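Local atomic coordinates of Nsp15 (Middle East respiratory syndrome-related coronavirus, PDB entry 5YVD), a protein that acts as a hexameric coronavirus endoribonuclease of the EndoU clan and probably cleaves RNA next to uridylates. Residues Phe69-Asn74 and Cys189-Ser194; Asn114-Ile119 and Asn133-Ser138; Lys127-Pro132 and Asn181-Pro186; Tyr145-Gly150 and Tyr174-Val179. All blocks are in the same frame, centred on the assembly; numbering follows the deposited sequence.

Interaction 1: Phe69-Asn74 and Cys189-Ser194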
# COMPACT_ATOMS: atom_id res chain seq x y z
N PHE A 69 -22.22 6.27 -21.96
CA PHE A 69 -21.26 7.28 -21.52
C PHE A 69 -20.66 8.12 -22.63
O PHE A 69 -20.50 9.34 -22.47
CB PHE A 69 -20.14 6.65 -20.71
CG PHE A 69 -20.63 5.90 -19.50
CD1 PHE A 69 -21.06 6.59 -18.40
CD2 PHE A 69 -20.70 4.52 -19.51
CE1 PHE A 69 -21.54 5.91 -17.30
CE2 PHE A 69 -21.17 3.84 -18.41
CZ PHE A 69 -21.59 4.54 -17.30
N LYS A 70 -20.33 7.49 -23.75
CA LYS A 70 -19.69 8.20 -24.86
C LYS A 70 -20.56 9.36 -25.37
O LYS A 70 -20.03 10.33 -25.91
CB LYS A 70 -19.37 7.24 -26.02
CG LYS A 70 -20.58 6.85 -26.84
CD LYS A 70 -20.46 5.54 -27.58
CE LYS A 70 -21.85 5.08 -28.03
NZ LYS A 70 -21.81 3.85 -28.86
N LEU A 71 -21.88 9.26 -25.22
CA LEU A 71 -22.72 10.39 -25.58
C LEU A 71 -22.54 11.53 -24.57
O LEU A 71 -22.43 12.71 -24.93
CB LEU A 71 -24.18 9.96 -25.68
CG LEU A 71 -24.53 8.89 -26.73
CD1 LEU A 71 -26.05 8.81 -26.89
CD2 LEU A 71 -23.89 9.11 -28.09
N LEU A 72 -22.48 11.18 -23.30
CA LEU A 72 -22.29 12.20 -22.29
C LEU A 72 -20.98 12.89 -22.53
O LEU A 72 -20.93 14.11 -22.59
CB LEU A 72 -22.35 11.59 -20.90
CG LEU A 72 -23.61 10.75 -20.60
CD1 LEU A 72 -23.62 10.41 -19.12
CD2 LEU A 72 -24.91 11.43 -21.03
N HIS A 73 -19.92 12.11 -22.71
CA HIS A 73 -18.59 12.65 -23.02
C HIS A 73 -18.56 13.53 -24.27
O HIS A 73 -17.92 14.57 -24.28
CB HIS A 73 -17.59 11.49 -23.16
CG HIS A 73 -16.25 11.89 -23.70
ND1 HIS A 73 -15.40 12.76 -23.05
CD2 HIS A 73 -15.59 11.49 -24.81
CE1 HIS A 73 -14.29 12.89 -23.74
NE2 HIS A 73 -14.38 12.14 -24.82
N ASN A 74 -19.28 13.14 -25.31
CA ASN A 74 -19.30 13.91 -26.54
C ASN A 74 -20.14 15.20 -26.46
O ASN A 74 -19.88 16.16 -27.20
CB ASN A 74 -19.76 13.03 -27.71
CG ASN A 74 -18.78 11.91 -28.05
OD1 ASN A 74 -17.71 11.79 -27.44
ND2 ASN A 74 -19.16 11.07 -29.01
N CYS A 189 -27.68 12.97 -37.26
CA CYS A 189 -26.54 12.25 -36.76
C CYS A 189 -26.74 10.72 -36.81
O CYS A 189 -27.84 10.19 -36.65
CB CYS A 189 -26.30 12.81 -35.35
SG CYS A 189 -25.69 11.78 -34.04
N ILE A 190 -25.65 10.04 -37.09
CA ILE A 190 -25.61 8.58 -37.14
C ILE A 190 -25.20 8.14 -35.72
O ILE A 190 -24.61 8.94 -34.97
CB ILE A 190 -24.64 8.15 -38.30
CG1 ILE A 190 -25.45 7.86 -39.56
CG2 ILE A 190 -23.74 6.96 -37.98
CD1 ILE A 190 -26.47 6.75 -39.41
N TYR A 191 -25.53 6.91 -35.30
CA TYR A 191 -25.04 6.42 -33.99
C TYR A 191 -24.24 5.12 -34.06
O TYR A 191 -24.67 4.15 -34.66
CB TYR A 191 -26.19 6.21 -33.04
CG TYR A 191 -26.76 7.47 -32.48
CD1 TYR A 191 -26.08 8.18 -31.48
CD2 TYR A 191 -27.99 7.95 -32.91
CE1 TYR A 191 -26.60 9.35 -30.95
CE2 TYR A 191 -28.53 9.12 -32.39
CZ TYR A 191 -27.84 9.82 -31.40
OH TYR A 191 -28.39 10.98 -30.88
N THR A 192 -23.08 5.10 -33.39
CA THR A 192 -22.37 3.85 -33.13
C THR A 192 -23.26 3.02 -32.25
O THR A 192 -24.20 3.54 -31.68
CB THR A 192 -21.02 4.09 -32.43
OG1 THR A 192 -21.23 4.90 -31.26
CG2 THR A 192 -20.05 4.80 -33.35
N GLN A 193 -23.00 1.73 -32.12
CA GLN A 193 -24.01 0.82 -31.53
C GLN A 193 -23.61 0.13 -30.24
O GLN A 193 -24.36 -0.69 -29.75
CB GLN A 193 -24.41 -0.25 -32.55
CG GLN A 193 -25.06 0.32 -33.78
CD GLN A 193 -26.46 0.79 -33.51
OE1 GLN A 193 -27.21 0.17 -32.77
NE2 GLN A 193 -26.81 1.91 -34.12
N SER A 194 -22.42 0.44 -29.73
CA SER A 194 -22.01 -0.02 -28.41
C SER A 194 -21.98 -1.56 -28.27
O SER A 194 -22.24 -2.09 -27.20
CB SER A 194 -22.95 0.58 -27.34
OG SER A 194 -22.96 2.01 -27.38
O HOH W 1 -19.59 1.80 -29.74
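Lys-70 NZ donates to Ser-194 OG of the facing loop at 2.6 Å. A second bond, to Thr-192 OG1 at 2.7 Å, is doubtful because that oxygen is too close to another atom of the model. Lys-70 CG sits between the backbone N and the carbonyl carbon, chi1 76°. Beyond CG the chain is extended, which carries the ammonium across to the loop. A water 3.1 Å from Lys-70 NZ accepts a further bond and takes a weak one from Ser-194 N. Ser-194 OG also bonds Asp-68, whose carboxylate would probably favour the charged lysine nearby.

Next along the helix the contact is apolar. Leu-71 CD2 meets Tyr-191 CE1 at 3.9 Å, at the edge of the ring and near its plane. The two side chains cross at about a right angle. Cys-189 SG lies over one face of the same ring, toward its rim.

Helix 69-74 is thus joined to the loop that leads from strand 174-178 to helix 205-212. Tyr-153 of strand 153-156 bonds Lys-70 NZ through its hydroxyl, and Ile-319 of strand 312-319 packs on Thr-192.

Interaction 2: Asn114-Ile119 and Asn133-Ser138; sequences NICFDI and NAIFIS
Asn-133 CB lies 3.9 Å from Asn-114 OD1, and the two amide planes are turned 68° apart. Both amides have their polar partners elsewhere: Asn-133 OD1 takes a bond from Asn-180 N, and Asn-114 ND2 gives one to Gln-76 O. Ala-134 pairs with Ile-115. Its CB meets Phe-117 CE1 at 3.6 Å, at the ring edge and near the ring plane. Ile-115 CG2 packs over one face of this ring, toward the rim.

Ile-135 uses both backbone groups. Its N donates to Ile-115 O at 2.9 Å, and its O accepts from Phe-117 N at 2.8 Å. Its side chain shares a face with Cys-116 and Ile-137. Phe-136 turns to the other face, the one that carries Ala-134 and Phe-117. There its CD2 touches Phe-117 CB at 3.6 Å. The far end of the ring, CZ, reaches Ile-119 CB at 3.7 Å.

Ile-137 repeats the pattern of Ile-135. Its N bonds Phe-117 O at 2.9 Å, and its O receives Ile-119 N at 3.0 Å. Its side chain is on the same face as Asp-118, whose carboxylate forms a salt bridge with Arg-120. Cys-116 SG faces Ile-137 CD1. At the end, Ser-138 CB packs on Ile-119 CB, while its hydroxyl bonds Arg-140 N.

The strands run parallel, 22° apart. With helix 124-129 between them in sequence, they form a beta-alpha-beta unit in the mixed sheet of the middle domain.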
# COMPACT_ATOMS: atom_id res chain seq x y z
N ASN A 114 -20.41 22.05 -17.57
CA ASN A 114 -21.67 21.49 -18.09
C ASN A 114 -22.25 20.45 -17.13
O ASN A 114 -21.81 19.31 -17.10
CB ASN A 114 -21.47 20.82 -19.45
CG ASN A 114 -21.17 21.80 -20.56
OD1 ASN A 114 -21.95 22.72 -20.83
ND2 ASN A 114 -20.04 21.59 -21.24
N ILE A 115 -23.25 20.85 -16.37
CA ILE A 115 -23.93 19.97 -15.43
C ILE A 115 -25.07 19.22 -16.14
O ILE A 115 -25.93 19.84 -16.81
CB ILE A 115 -24.54 20.77 -14.25
CG1 ILE A 115 -23.46 21.70 -13.65
CG2 ILE A 115 -25.18 19.83 -13.22
CD1 ILE A 115 -23.82 22.29 -12.31
N CYS A 116 -25.08 17.91 -15.95
CA CYS A 116 -26.04 17.04 -16.57
C CYS A 116 -27.15 16.74 -15.60
O CYS A 116 -26.90 16.21 -14.52
CB CYS A 116 -25.35 15.74 -16.96
SG CYS A 116 -26.50 14.51 -17.59
N PHE A 117 -28.39 17.07 -15.98
CA PHE A 117 -29.55 16.91 -15.09
C PHE A 117 -30.47 15.84 -15.66
O PHE A 117 -30.46 15.62 -16.88
CB PHE A 117 -30.36 18.20 -15.05
CG PHE A 117 -29.63 19.40 -14.52
CD1 PHE A 117 -28.78 20.12 -15.33
CD2 PHE A 117 -29.86 19.84 -13.24
CE1 PHE A 117 -28.14 21.25 -14.85
CE2 PHE A 117 -29.21 20.95 -12.75
CZ PHE A 117 -28.36 21.66 -13.56
N ASP A 118 -31.31 15.25 -14.81
CA ASP A 118 -32.20 14.16 -15.26
C ASP A 118 -33.65 14.38 -14.83
O ASP A 118 -33.92 14.75 -13.70
CB ASP A 118 -31.67 12.80 -14.73
CG ASP A 118 -32.42 11.58 -15.32
OD1 ASP A 118 -33.63 11.39 -15.00
OD2 ASP A 118 -31.79 10.78 -16.06
N ILE A 119 -34.59 14.10 -15.74
CA ILE A 119 -36.01 14.25 -15.44
C ILE A 119 -36.46 13.37 -14.26
O ILE A 119 -37.40 13.71 -13.57
CB ILE A 119 -36.86 13.92 -16.68
CG1 ILE A 119 -38.34 14.31 -16.49
CG2 ILE A 119 -36.80 12.44 -17.01
CD1 ILE A 119 -38.76 15.51 -17.28
N ASN A 133 -25.21 26.78 -18.65
CA ASN A 133 -24.42 25.80 -19.39
C ASN A 133 -24.72 24.43 -18.84
O ASN A 133 -24.27 24.10 -17.73
CB ASN A 133 -22.93 26.11 -19.26
CG ASN A 133 -22.52 27.41 -19.96
OD1 ASN A 133 -23.08 27.79 -20.96
ND2 ASN A 133 -21.49 28.05 -19.45
N ALA A 134 -25.49 23.63 -19.57
CA ALA A 134 -25.98 22.35 -19.04
C ALA A 134 -26.52 21.39 -20.08
O ALA A 134 -26.77 21.76 -21.22
CB ALA A 134 -27.06 22.59 -18.00
N ILE A 135 -26.72 20.15 -19.63
CA ILE A 135 -27.26 19.05 -20.43
C ILE A 135 -28.48 18.47 -19.70
O ILE A 135 -28.46 18.32 -18.47
CB ILE A 135 -26.17 17.97 -20.63
CG1 ILE A 135 -25.10 18.50 -21.59
CG2 ILE A 135 -26.74 16.65 -21.15
CD1 ILE A 135 -23.82 17.70 -21.56
N PHE A 136 -29.54 18.16 -20.43
CA PHE A 136 -30.72 17.55 -19.81
C PHE A 136 -31.05 16.23 -20.46
O PHE A 136 -31.04 16.13 -21.69
CB PHE A 136 -31.93 18.46 -19.88
CG PHE A 136 -33.05 18.01 -18.98
CD1 PHE A 136 -34.20 17.44 -19.48
CD2 PHE A 136 -32.90 18.10 -17.61
CE1 PHE A 136 -35.20 16.99 -18.63
CE2 PHE A 136 -33.89 17.66 -16.76
CZ PHE A 136 -35.04 17.10 -17.27
N ILE A 137 -31.33 15.23 -19.64
CA ILE A 137 -31.73 13.92 -20.13
C ILE A 137 -33.14 13.62 -19.65
O ILE A 137 -33.46 13.86 -18.48
CB ILE A 137 -30.72 12.80 -19.77
CG1 ILE A 137 -30.68 12.51 -18.27
CG2 ILE A 137 -29.32 13.16 -20.24
CD1 ILE A 137 -29.42 11.79 -17.80
N SER A 138 -33.97 13.13 -20.58
CA SER A 138 -35.34 12.77 -20.25
C SER A 138 -35.92 11.67 -21.11
O SER A 138 -35.49 11.43 -22.22
CB SER A 138 -36.27 14.01 -20.27
OG SER A 138 -37.12 14.03 -21.40

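Interaction 3: Lys127-Pro132 and Asn181-Pro186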
# COMPACT_ATOMS: atom_id res chain seq x y z
N LYS A 127 -34.40 23.23 -12.47
CA LYS A 127 -33.02 23.62 -12.18
C LYS A 127 -32.22 23.75 -13.50
O LYS A 127 -31.53 24.76 -13.75
CB LYS A 127 -32.37 22.62 -11.20
CG LYS A 127 -31.79 23.28 -9.96
CD LYS A 127 -30.60 24.18 -10.31
CE LYS A 127 -30.22 25.14 -9.18
NZ LYS A 127 -29.07 26.03 -9.54
N PHE A 128 -32.34 22.73 -14.35
CA PHE A 128 -31.73 22.80 -15.66
C PHE A 128 -32.19 24.04 -16.40
O PHE A 128 -31.39 24.63 -17.15
CB PHE A 128 -32.02 21.53 -16.48
CG PHE A 128 -31.72 21.67 -17.96
CD1 PHE A 128 -30.42 21.68 -18.42
CD2 PHE A 128 -32.75 21.77 -18.88
CE1 PHE A 128 -30.14 21.79 -19.76
CE2 PHE A 128 -32.47 21.89 -20.22
CZ PHE A 128 -31.16 21.90 -20.67
N MET A 129 -33.45 24.44 -16.22
CA MET A 129 -34.01 25.62 -16.93
C MET A 129 -33.43 26.92 -16.44
O MET A 129 -33.41 27.89 -17.19
CB MET A 129 -35.54 25.73 -16.83
CG MET A 129 -36.33 24.68 -17.57
SD MET A 129 -36.02 24.70 -19.33
CE MET A 129 -36.66 26.31 -19.78
N SER A 130 -32.98 26.97 -15.19
CA SER A 130 -32.33 28.17 -14.65
C SER A 130 -30.81 28.04 -14.53
O SER A 130 -30.21 28.64 -13.65
CB SER A 130 -32.95 28.52 -13.30
OG SER A 130 -32.95 27.42 -12.42
N THR A 131 -30.19 27.28 -15.43
CA THR A 131 -28.74 27.07 -15.43
C THR A 131 -28.25 27.33 -16.85
O THR A 131 -28.74 26.71 -17.77
CB THR A 131 -28.41 25.61 -15.05
OG1 THR A 131 -29.15 25.23 -13.88
CG2 THR A 131 -26.91 25.40 -14.82
N PRO A 132 -27.29 28.24 -17.03
CA PRO A 132 -26.85 28.61 -18.39
C PRO A 132 -26.18 27.49 -19.23
O PRO A 132 -26.51 27.34 -20.41
CB PRO A 132 -25.85 29.76 -18.15
CG PRO A 132 -25.46 29.64 -16.71
CD PRO A 132 -26.66 29.09 -16.01
N ASN A 181 -27.35 29.87 -21.53
CA ASN A 181 -28.81 29.83 -21.34
C ASN A 181 -29.58 29.77 -22.68
O ASN A 181 -30.72 30.21 -22.79
CB ASN A 181 -29.28 31.02 -20.48
CG ASN A 181 -30.29 30.61 -19.42
OD1 ASN A 181 -30.01 29.74 -18.60
ND2 ASN A 181 -31.47 31.23 -19.42
N GLU A 182 -28.92 29.20 -23.69
CA GLU A 182 -29.49 29.07 -25.02
C GLU A 182 -29.36 27.61 -25.49
O GLU A 182 -28.25 27.02 -25.48
CB GLU A 182 -28.77 30.03 -26.00
CG GLU A 182 -28.98 31.53 -25.74
CD GLU A 182 -29.80 32.22 -26.82
OE1 GLU A 182 -30.78 31.62 -27.29
OE2 GLU A 182 -29.46 33.37 -27.21
N PHE A 183 -30.48 27.01 -25.88
CA PHE A 183 -30.46 25.65 -26.41
C PHE A 183 -29.64 25.52 -27.68
O PHE A 183 -29.70 26.38 -28.52
CB PHE A 183 -31.86 25.20 -26.71
CG PHE A 183 -32.67 24.91 -25.49
CD1 PHE A 183 -32.72 23.62 -24.97
CD2 PHE A 183 -33.41 25.89 -24.89
CE1 PHE A 183 -33.48 23.31 -23.86
CE2 PHE A 183 -34.17 25.61 -23.79
CZ PHE A 183 -34.21 24.32 -23.26
N ILE A 184 -28.89 24.43 -27.81
CA ILE A 184 -28.23 24.09 -29.07
C ILE A 184 -29.18 23.30 -30.00
O ILE A 184 -29.93 22.41 -29.55
CB ILE A 184 -26.96 23.28 -28.79
CG1 ILE A 184 -25.85 24.24 -28.36
CG2 ILE A 184 -26.52 22.44 -29.98
CD1 ILE A 184 -24.80 23.59 -27.49
N ASP A 185 -29.13 23.65 -31.29
CA ASP A 185 -29.90 22.95 -32.33
C ASP A 185 -29.17 21.71 -32.87
O ASP A 185 -28.09 21.85 -33.46
CB ASP A 185 -30.26 23.90 -33.47
CG ASP A 185 -31.52 24.71 -33.18
OD1 ASP A 185 -32.55 24.48 -33.86
OD2 ASP A 185 -31.50 25.55 -32.25
N PRO A 186 -29.76 20.51 -32.70
CA PRO A 186 -29.14 19.24 -33.08
C PRO A 186 -28.72 19.16 -34.54
O PRO A 186 -29.45 19.60 -35.40
CB PRO A 186 -30.28 18.22 -32.88
CG PRO A 186 -31.54 19.02 -33.07
CD PRO A 186 -31.20 20.32 -32.37
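Asn-181, Phe-183 and Pro-132 have the most surface buried here. Asn-181 N donates to Pro-132 O at 2.9 Å with an N-H...O angle of 154°. This is the one hydrogen bond between the segments. Asn-181 has a positive phi of 60°, a backbone form that asparagine adopts more readily than most residues. Its side chain brings OD1 to 3.4 Å from Pro-132 CA. Thr-131 O is near the same OD1, but both are acceptors. Lys-178 NZ serves both: it bonds Thr-131 O and, weakly, Asn-181 OD1. It also bonds Phe-128 O, so its positive charge would suit the C-terminal end of helix 124-129.

Phe-183 makes the apolar half of the contact. Its CE1 approaches Phe-128 CE2 at 4.0 Å, at the edge of the Phe-128 ring and near that ring's plane. The two side chains meet obliquely. Met-129 SD comes to Phe-183 CZ at 4.3 Å, in turn near the plane of the Phe-183 ring. Tyr-145 stacks on Phe-183.

The arrangement is a surface junction beside the sheet of the middle domain. The turn after helix 124-129, the helix of a beta-alpha-beta unit, comes just before strand 134-138. It meets the chain just past strand 174-178, at one end of that antiparallel strand pair.

Interaction 4: Tyr145-Gly150 and Tyr174-Val179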
# COMPACT_ATOMS: atom_id res chain seq x y z
N TYR A 145 -38.70 22.34 -27.36
CA TYR A 145 -37.33 22.84 -27.42
C TYR A 145 -36.50 21.98 -28.41
O TYR A 145 -36.87 20.83 -28.71
CB TYR A 145 -36.70 22.83 -26.03
CG TYR A 145 -37.42 23.68 -25.03
CD1 TYR A 145 -37.36 25.07 -25.09
CD2 TYR A 145 -38.17 23.11 -24.01
CE1 TYR A 145 -38.02 25.87 -24.17
CE2 TYR A 145 -38.84 23.91 -23.07
CZ TYR A 145 -38.76 25.29 -23.16
OH TYR A 145 -39.43 26.11 -22.27
N PRO A 146 -35.40 22.54 -28.92
CA PRO A 146 -34.56 21.78 -29.85
C PRO A 146 -34.00 20.56 -29.16
O PRO A 146 -33.48 20.66 -28.04
CB PRO A 146 -33.44 22.76 -30.24
CG PRO A 146 -33.89 24.10 -29.77
CD PRO A 146 -34.78 23.84 -28.60
N CYS A 147 -34.07 19.41 -29.82
CA CYS A 147 -33.86 18.15 -29.14
C CYS A 147 -33.07 17.15 -29.95
O CYS A 147 -33.45 16.83 -31.05
CB CYS A 147 -35.22 17.55 -28.80
SG CYS A 147 -35.18 15.79 -28.41
N MET A 148 -31.98 16.66 -29.37
CA MET A 148 -31.29 15.49 -29.89
C MET A 148 -32.01 14.22 -29.41
O MET A 148 -32.19 14.01 -28.21
CB MET A 148 -29.86 15.47 -29.39
CG MET A 148 -29.06 16.74 -29.60
SD MET A 148 -27.76 16.95 -28.35
CE MET A 148 -26.71 18.02 -29.34
N VAL A 149 -32.43 13.37 -30.33
CA VAL A 149 -33.13 12.14 -29.99
C VAL A 149 -32.15 11.01 -30.03
O VAL A 149 -31.63 10.69 -31.09
CB VAL A 149 -34.25 11.82 -30.99
CG1 VAL A 149 -34.94 10.51 -30.61
CG2 VAL A 149 -35.23 12.98 -31.05
N GLY A 150 -31.94 10.38 -28.89
CA GLY A 150 -30.94 9.33 -28.78
C GLY A 150 -31.22 8.09 -29.62
O GLY A 150 -32.24 8.01 -30.28
N TYR A 174 -34.40 11.80 -24.79
CA TYR A 174 -34.48 13.08 -25.45
C TYR A 174 -33.52 13.93 -24.65
O TYR A 174 -33.64 14.08 -23.43
CB TYR A 174 -35.93 13.60 -25.45
CG TYR A 174 -36.87 12.64 -26.14
CD1 TYR A 174 -36.99 12.62 -27.53
CD2 TYR A 174 -37.63 11.71 -25.41
CE1 TYR A 174 -37.85 11.73 -28.17
CE2 TYR A 174 -38.49 10.82 -26.05
CZ TYR A 174 -38.59 10.83 -27.43
OH TYR A 174 -39.42 9.95 -28.08
N LEU A 175 -32.55 14.47 -25.38
CA LEU A 175 -31.34 15.02 -24.84
C LEU A 175 -31.23 16.48 -25.20
O LEU A 175 -31.30 16.83 -26.38
CB LEU A 175 -30.17 14.28 -25.46
CG LEU A 175 -30.06 12.83 -24.99
CD1 LEU A 175 -29.41 11.99 -26.07
CD2 LEU A 175 -29.29 12.73 -23.69
N TYR A 176 -31.05 17.34 -24.20
CA TYR A 176 -31.00 18.78 -24.45
C TYR A 176 -29.68 19.33 -23.98
O TYR A 176 -29.07 18.82 -23.05
CB TYR A 176 -32.16 19.49 -23.74
CG TYR A 176 -33.50 18.95 -24.16
CD1 TYR A 176 -34.28 19.62 -25.08
CD2 TYR A 176 -33.97 17.75 -23.67
CE1 TYR A 176 -35.50 19.12 -25.51
CE2 TYR A 176 -35.20 17.24 -24.09
CZ TYR A 176 -35.96 17.94 -25.01
OH TYR A 176 -37.20 17.48 -25.43
N LYS A 177 -29.22 20.35 -24.67
CA LYS A 177 -28.01 21.03 -24.24
C LYS A 177 -28.25 22.52 -24.29
O LYS A 177 -28.87 23.03 -25.22
CB LYS A 177 -26.83 20.64 -25.13
CG LYS A 177 -25.53 21.24 -24.67
CD LYS A 177 -24.33 20.61 -25.34
CE LYS A 177 -23.04 21.09 -24.70
NZ LYS A 177 -21.88 20.92 -25.61
N LYS A 178 -27.76 23.21 -23.26
CA LYS A 178 -27.80 24.66 -23.18
C LYS A 178 -26.39 25.23 -23.07
O LYS A 178 -25.54 24.67 -22.37
CB LYS A 178 -28.61 25.10 -21.96
CG LYS A 178 -30.08 25.34 -22.25
CD LYS A 178 -30.89 25.49 -20.99
CE LYS A 178 -30.59 26.78 -20.26
NZ LYS A 178 -31.13 26.72 -18.87
N VAL A 179 -26.15 26.33 -23.78
CA VAL A 179 -24.90 27.07 -23.69
C VAL A 179 -25.25 28.54 -23.67
O VAL A 179 -25.86 29.02 -24.62
CB VAL A 179 -23.98 26.78 -24.90
CG1 VAL A 179 -22.79 27.75 -24.95
CG2 VAL A 179 -23.49 25.32 -24.89
O HOH W 2 -31.00 21.03 -27.37
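An antiparallel pair at the margin of the mixed sheet joins Met-148 to Leu-175. Strand 148-149 is the outermost strand on this side within the chain. Met-148 and Leu-175 form a hydrogen-bonded pair: Met-148 N donates to Leu-175 O at 3.1 Å, and Leu-175 N returns a bond to Met-148 O at 2.9 Å. Their side chains share one face, where Met-148 CB lies 4.1 Å from Leu-175 CB. Leu-175 CD1 also packs against the CA of Gly-150.

Val-149 and Tyr-174 are the next, non-hydrogen-bonded pair. They lie side by side and point the same way. Val-149 CG2 touches Tyr-174 CD1 at 4.0 Å, at the ring edge.

Cys-147 touches two aromatic rings. With SG anti to the backbone N (chi1 162°), the sulfur lies at the edge of the Tyr-174 ring, 5.1 Å from the centroid. It meets the Tyr-176 ring obliquely, at 4.7 Å from that centroid. Cys-147 CB packs on Tyr-176 CE1 at 3.7 Å, and Tyr-145 CB touches the same CE1. The hydroxyl of Tyr-176 is bonded to Ile-142.

Direct backbone pairing does not continue to Pro-146. There a water donates to Pro-146 O at 2.6 Å and takes a weak bond from Lys-177 N. Strand 174-178 pairs with strand 134-138 along its other side. The whole is a short antiparallel edge of the middle-domain sheet, with a sulfur-aromatic cluster of Cys-147, Tyr-174 and Tyr-176.

How the interactions relate
From the N terminus, residues 69-74 open the longest loop, which interaction 1 closes at 189-194. The other three contacts lie within it. Interaction 2 is made when 133-138 returns beside 114-119. Interaction 3 starts at 127-132, before that return, and ends at 181-186, so the two cross. Interaction 4, closed when 174-179 returns beside 145-150, follows interaction 2 in series and lies within the span of interaction 3. Strands 134-138 and 174-178 are sheet neighbours and link interactions 2 and 4. Phe-128 packs on Ala-134 and Phe-136, which brings interaction 3 against interaction 2. Interaction 1 then ties the middle-domain region to the start of the endoribonuclease region.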